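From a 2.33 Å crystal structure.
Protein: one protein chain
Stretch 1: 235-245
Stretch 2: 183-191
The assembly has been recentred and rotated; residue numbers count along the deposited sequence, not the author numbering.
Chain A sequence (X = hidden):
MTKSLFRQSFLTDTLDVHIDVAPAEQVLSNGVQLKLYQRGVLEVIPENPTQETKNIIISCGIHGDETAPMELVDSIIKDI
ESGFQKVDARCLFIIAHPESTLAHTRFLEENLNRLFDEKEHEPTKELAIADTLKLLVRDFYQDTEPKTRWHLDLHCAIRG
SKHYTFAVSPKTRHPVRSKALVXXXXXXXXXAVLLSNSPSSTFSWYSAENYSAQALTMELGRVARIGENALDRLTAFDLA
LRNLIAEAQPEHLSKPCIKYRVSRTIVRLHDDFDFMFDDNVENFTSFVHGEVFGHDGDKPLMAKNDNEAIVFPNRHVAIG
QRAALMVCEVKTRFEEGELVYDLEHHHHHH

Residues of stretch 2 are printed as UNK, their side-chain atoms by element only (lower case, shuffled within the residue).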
# COMPACT_ATOMS: atom_id res chain seq x y z
N THR A 235 8.48 -11.38 8.02
CA THR A 235 9.86 -11.12 8.38
C THR A 235 10.72 -10.60 7.22
O THR A 235 11.47 -9.64 7.38
CB THR A 235 10.51 -12.39 8.98
OG1 THR A 235 9.77 -12.78 10.14
CG2 THR A 235 11.97 -12.14 9.35
N ALA A 236 10.63 -11.24 6.06
CA ALA A 236 11.43 -10.82 4.91
C ALA A 236 11.08 -9.39 4.50
O ALA A 236 11.95 -8.57 4.22
CB ALA A 236 11.20 -11.78 3.74
N PHE A 237 9.79 -9.07 4.47
CA PHE A 237 9.39 -7.73 4.12
C PHE A 237 9.92 -6.71 5.13
O PHE A 237 10.47 -5.67 4.75
CB PHE A 237 7.86 -7.61 4.07
CG PHE A 237 7.38 -6.19 4.11
CD1 PHE A 237 7.37 -5.41 2.97
CD2 PHE A 237 6.99 -5.61 5.32
CE1 PHE A 237 6.98 -4.08 3.02
CE2 PHE A 237 6.60 -4.28 5.38
CZ PHE A 237 6.60 -3.51 4.23
N ASP A 238 9.72 -6.99 6.41
CA ASP A 238 10.13 -6.09 7.48
C ASP A 238 11.63 -5.77 7.47
O ASP A 238 12.03 -4.64 7.76
CB ASP A 238 9.73 -6.67 8.84
CG ASP A 238 10.12 -5.79 10.00
OD1 ASP A 238 9.62 -4.66 10.09
OD2 ASP A 238 10.94 -6.23 10.83
N LEU A 239 12.43 -6.78 7.15
CA LEU A 239 13.89 -6.64 7.09
C LEU A 239 14.24 -5.77 5.88
O LEU A 239 15.11 -4.91 5.96
CB LEU A 239 14.52 -8.02 6.95
CG LEU A 239 15.95 -8.24 7.46
CD1 LEU A 239 16.33 -9.70 7.26
CD2 LEU A 239 16.92 -7.34 6.73
N ALA A 240 13.56 -6.01 4.77
CA ALA A 240 13.80 -5.24 3.56
C ALA A 240 13.41 -3.78 3.84
O ALA A 240 14.09 -2.86 3.41
CB ALA A 240 12.99 -5.80 2.40
N LEU A 241 12.32 -3.58 4.59
CA LEU A 241 11.88 -2.24 4.92
C LEU A 241 12.85 -1.56 5.88
O LEU A 241 13.09 -0.36 5.79
CB LEU A 241 10.47 -2.27 5.53
CG LEU A 241 9.86 -0.93 5.96
CD1 LEU A 241 9.78 0.03 4.78
CD2 LEU A 241 8.48 -1.19 6.52
N ARG A 242 13.42 -2.33 6.81
CA ARG A 242 14.39 -1.75 7.74
C ARG A 242 15.66 -1.37 6.98
O ARG A 242 16.25 -0.32 7.24
CB ARG A 242 14.72 -2.72 8.88
CG ARG A 242 13.63 -2.79 9.96
CD ARG A 242 13.75 -4.04 10.83
NE ARG A 242 12.69 -4.10 11.83
CZ ARG A 242 12.71 -3.45 13.00
NH1 ARG A 242 13.74 -2.68 13.32
NH2 ARG A 242 11.68 -3.56 13.83
N ASN A 243 16.06 -2.21 6.03
CA ASN A 243 17.26 -1.92 5.25
C ASN A 243 17.05 -0.67 4.40
O ASN A 243 18.00 0.07 4.15
CB ASN A 243 17.60 -3.10 4.33
CG ASN A 243 18.13 -4.31 5.09
OD1 ASN A 243 18.64 -4.19 6.20
ND2 ASN A 243 18.02 -5.49 4.48
N LEU A 244 15.82 -0.44 3.98
CA LEU A 244 15.51 0.71 3.14
C LEU A 244 15.61 2.02 3.92
O LEU A 244 16.18 3.00 3.43
CB LEU A 244 14.10 0.57 2.54
CG LEU A 244 13.60 1.66 1.59
CD1 LEU A 244 14.50 1.72 0.36
CD2 LEU A 244 12.15 1.38 1.19
N ILE A 245 15.04 2.05 5.12
CA ILE A 245 15.12 3.27 5.91
C ILE A 245 16.57 3.50 6.39
O ILE A 245 16.96 4.63 6.68
CB ILE A 245 14.13 3.22 7.12
CG1 ILE A 245 14.77 2.51 8.31
CG2 ILE A 245 12.85 2.49 6.74
CD1 ILE A 245 15.32 3.47 9.33
N UNK A 183 13.86 -3.61 -7.05
CA UNK A 183 14.86 -4.30 -6.23
C UNK A 183 14.30 -4.45 -4.81
O UNK A 183 14.56 -5.45 -4.14
o UNK A 183 18.06 -2.98 -7.50
c UNK A 183 17.05 -3.71 -7.37
o UNK A 183 16.74 -4.61 -8.19
c UNK A 183 16.17 -3.50 -6.16
N UNK A 184 13.54 -3.45 -4.36
CA UNK A 184 12.95 -3.47 -3.03
C UNK A 184 11.96 -4.61 -2.94
O UNK A 184 11.97 -5.37 -1.97
c UNK A 184 11.46 -2.18 -1.41
c UNK A 184 10.07 -2.12 -1.40
c UNK A 184 10.03 -2.34 1.02
c UNK A 184 9.35 -2.19 -0.19
c UNK A 184 12.13 -2.33 -0.19
c UNK A 184 11.42 -2.40 1.02
c UNK A 184 12.23 -2.16 -2.71
N UNK A 185 11.09 -4.72 -3.95
CA UNK A 185 10.09 -5.79 -4.00
C UNK A 185 10.77 -7.15 -3.86
O UNK A 185 10.34 -7.99 -3.07
c UNK A 185 9.32 -5.78 -5.32
c UNK A 185 8.46 -3.47 -5.76
c UNK A 185 7.06 -5.07 -4.48
c UNK A 185 8.07 -4.92 -5.60
N UNK A 186 11.83 -7.35 -4.65
CA UNK A 186 12.55 -8.62 -4.65
C UNK A 186 13.22 -8.89 -3.31
O UNK A 186 13.13 -9.99 -2.77
c UNK A 186 13.58 -8.63 -5.79
c UNK A 186 12.92 -8.57 -7.17
o UNK A 186 13.64 -8.34 -8.16
o UNK A 186 11.69 -8.75 -7.26
N UNK A 187 13.88 -7.88 -2.76
CA UNK A 187 14.54 -8.05 -1.48
C UNK A 187 13.52 -8.34 -0.38
O UNK A 187 13.82 -9.10 0.55
c UNK A 187 15.35 -6.81 -1.11
o UNK A 187 16.45 -6.66 -1.99
N UNK A 188 12.34 -7.74 -0.49
CA UNK A 188 11.28 -7.93 0.51
C UNK A 188 10.59 -9.27 0.36
O UNK A 188 9.83 -9.66 1.23
c UNK A 188 10.24 -6.81 0.39
N UNK A 189 10.86 -9.95 -0.74
CA UNK A 189 10.26 -11.26 -1.00
C UNK A 189 8.77 -11.18 -1.32
O UNK A 189 8.03 -12.13 -1.06
n UNK A 189 12.95 -12.15 -0.39
c UNK A 189 14.05 -12.81 -0.10
c UNK A 189 12.41 -13.76 0.99
c UNK A 189 11.88 -12.73 0.28
n UNK A 189 13.75 -13.79 0.73
c UNK A 189 10.49 -12.20 0.18
N UNK A 190 8.34 -10.05 -1.87
CA UNK A 190 6.94 -9.87 -2.25
C UNK A 190 6.78 -10.77 -3.47
O UNK A 190 7.44 -10.59 -4.49
c UNK A 190 6.98 -7.51 -1.41
c UNK A 190 6.03 -7.73 -0.20
c UNK A 190 6.65 -8.40 -2.61
c UNK A 190 5.18 -8.23 -2.99
N UNK A 191 5.90 -11.76 -3.35
CA UNK A 191 5.69 -12.74 -4.40
C UNK A 191 5.27 -12.24 -5.77
O UNK A 191 5.65 -12.83 -6.77
c UNK A 191 4.71 -13.79 -3.89
o UNK A 191 3.61 -16.23 -2.74
c UNK A 191 5.22 -14.50 -2.64
c UNK A 191 4.18 -15.39 -2.01
o UNK A 191 3.95 -15.28 -0.79
O HOH W 1 14.51 -9.47 3.21

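Position 183 carries two side-chain carbons, the second bearing two oxygens, and lies beyond the reach of the 235-245 helix. This is an aspartate, D183, whose backbone O accepts a bond from N of position 187 one turn on.

At position 184 one carbon leads to a ring of six carbons, which identifies phenylalanine. The ring of F184 is a knob among F237, A240, L241 and L244. CD2 of L244 lies over one face, 4.1 Å from the ring centroid and 23° off the normal, a CH-pi contact. At the ring edge, F184 CE1 is 3.6 Å from A240 O and 3.9 Å from L241 N, while F184 CZ approaches F237 CE1 at 4.0 Å.

Position 185 has four carbons forked at the second, hence leucine; L185 makes no contact with the opposing helix. Position 186 repeats the pattern of two carbons with two oxygens on the second. It is D186, again out of reach, and its OD2 is hydrogen-bonded elsewhere in the structure.

Position 187 has one carbon and one oxygen, a serine. CB of S187 is 4.3 Å from A240 CB, and its backbone contributes more closely, with S187 C 3.8 Å from A240 CB.

A single carbon at position 188 denotes alanine. The small side chains of A188 and A240 allow close backbone approach: A240 CB is 3.3 Å from A188 CA and 3.6 Å from A188 CB. Although A188 O comes within 3.3 Å of F237 N, the angle is too poor for a hydrogen bond.

Position 189 has one carbon followed by a five-membered ring of three carbons and two nitrogens, a histidine. H189 has a positive phi (71°) and leaves the helix in a Schellman motif, its ND1 donating to D186 O (3.2 Å) and its CD2 lying 3.6 Å from A236 CB.

At position 190 four carbons fork at the first, one arm being two carbons long: isoleucine. I190 CD1 reaches F237 CD1 at 4.2 Å. Its N donates to L185 O, completing the motif. Position 191, three carbons with two oxygens on the third, is E191 and makes no contact.

The two helices run at 136°, with axes 8.4 Å apart at closest approach. No direct hydrogen bond joins the stretches; packing centres on the F184 knob and the A240-A188 contact, with F237 also touching A188 and I190. One water supplies a polar link, donating to S187 O (2.8 Å from its oxygen) and to A236 O (2.9 Å).

Stretch 2 183-191: DFLDSAHIE
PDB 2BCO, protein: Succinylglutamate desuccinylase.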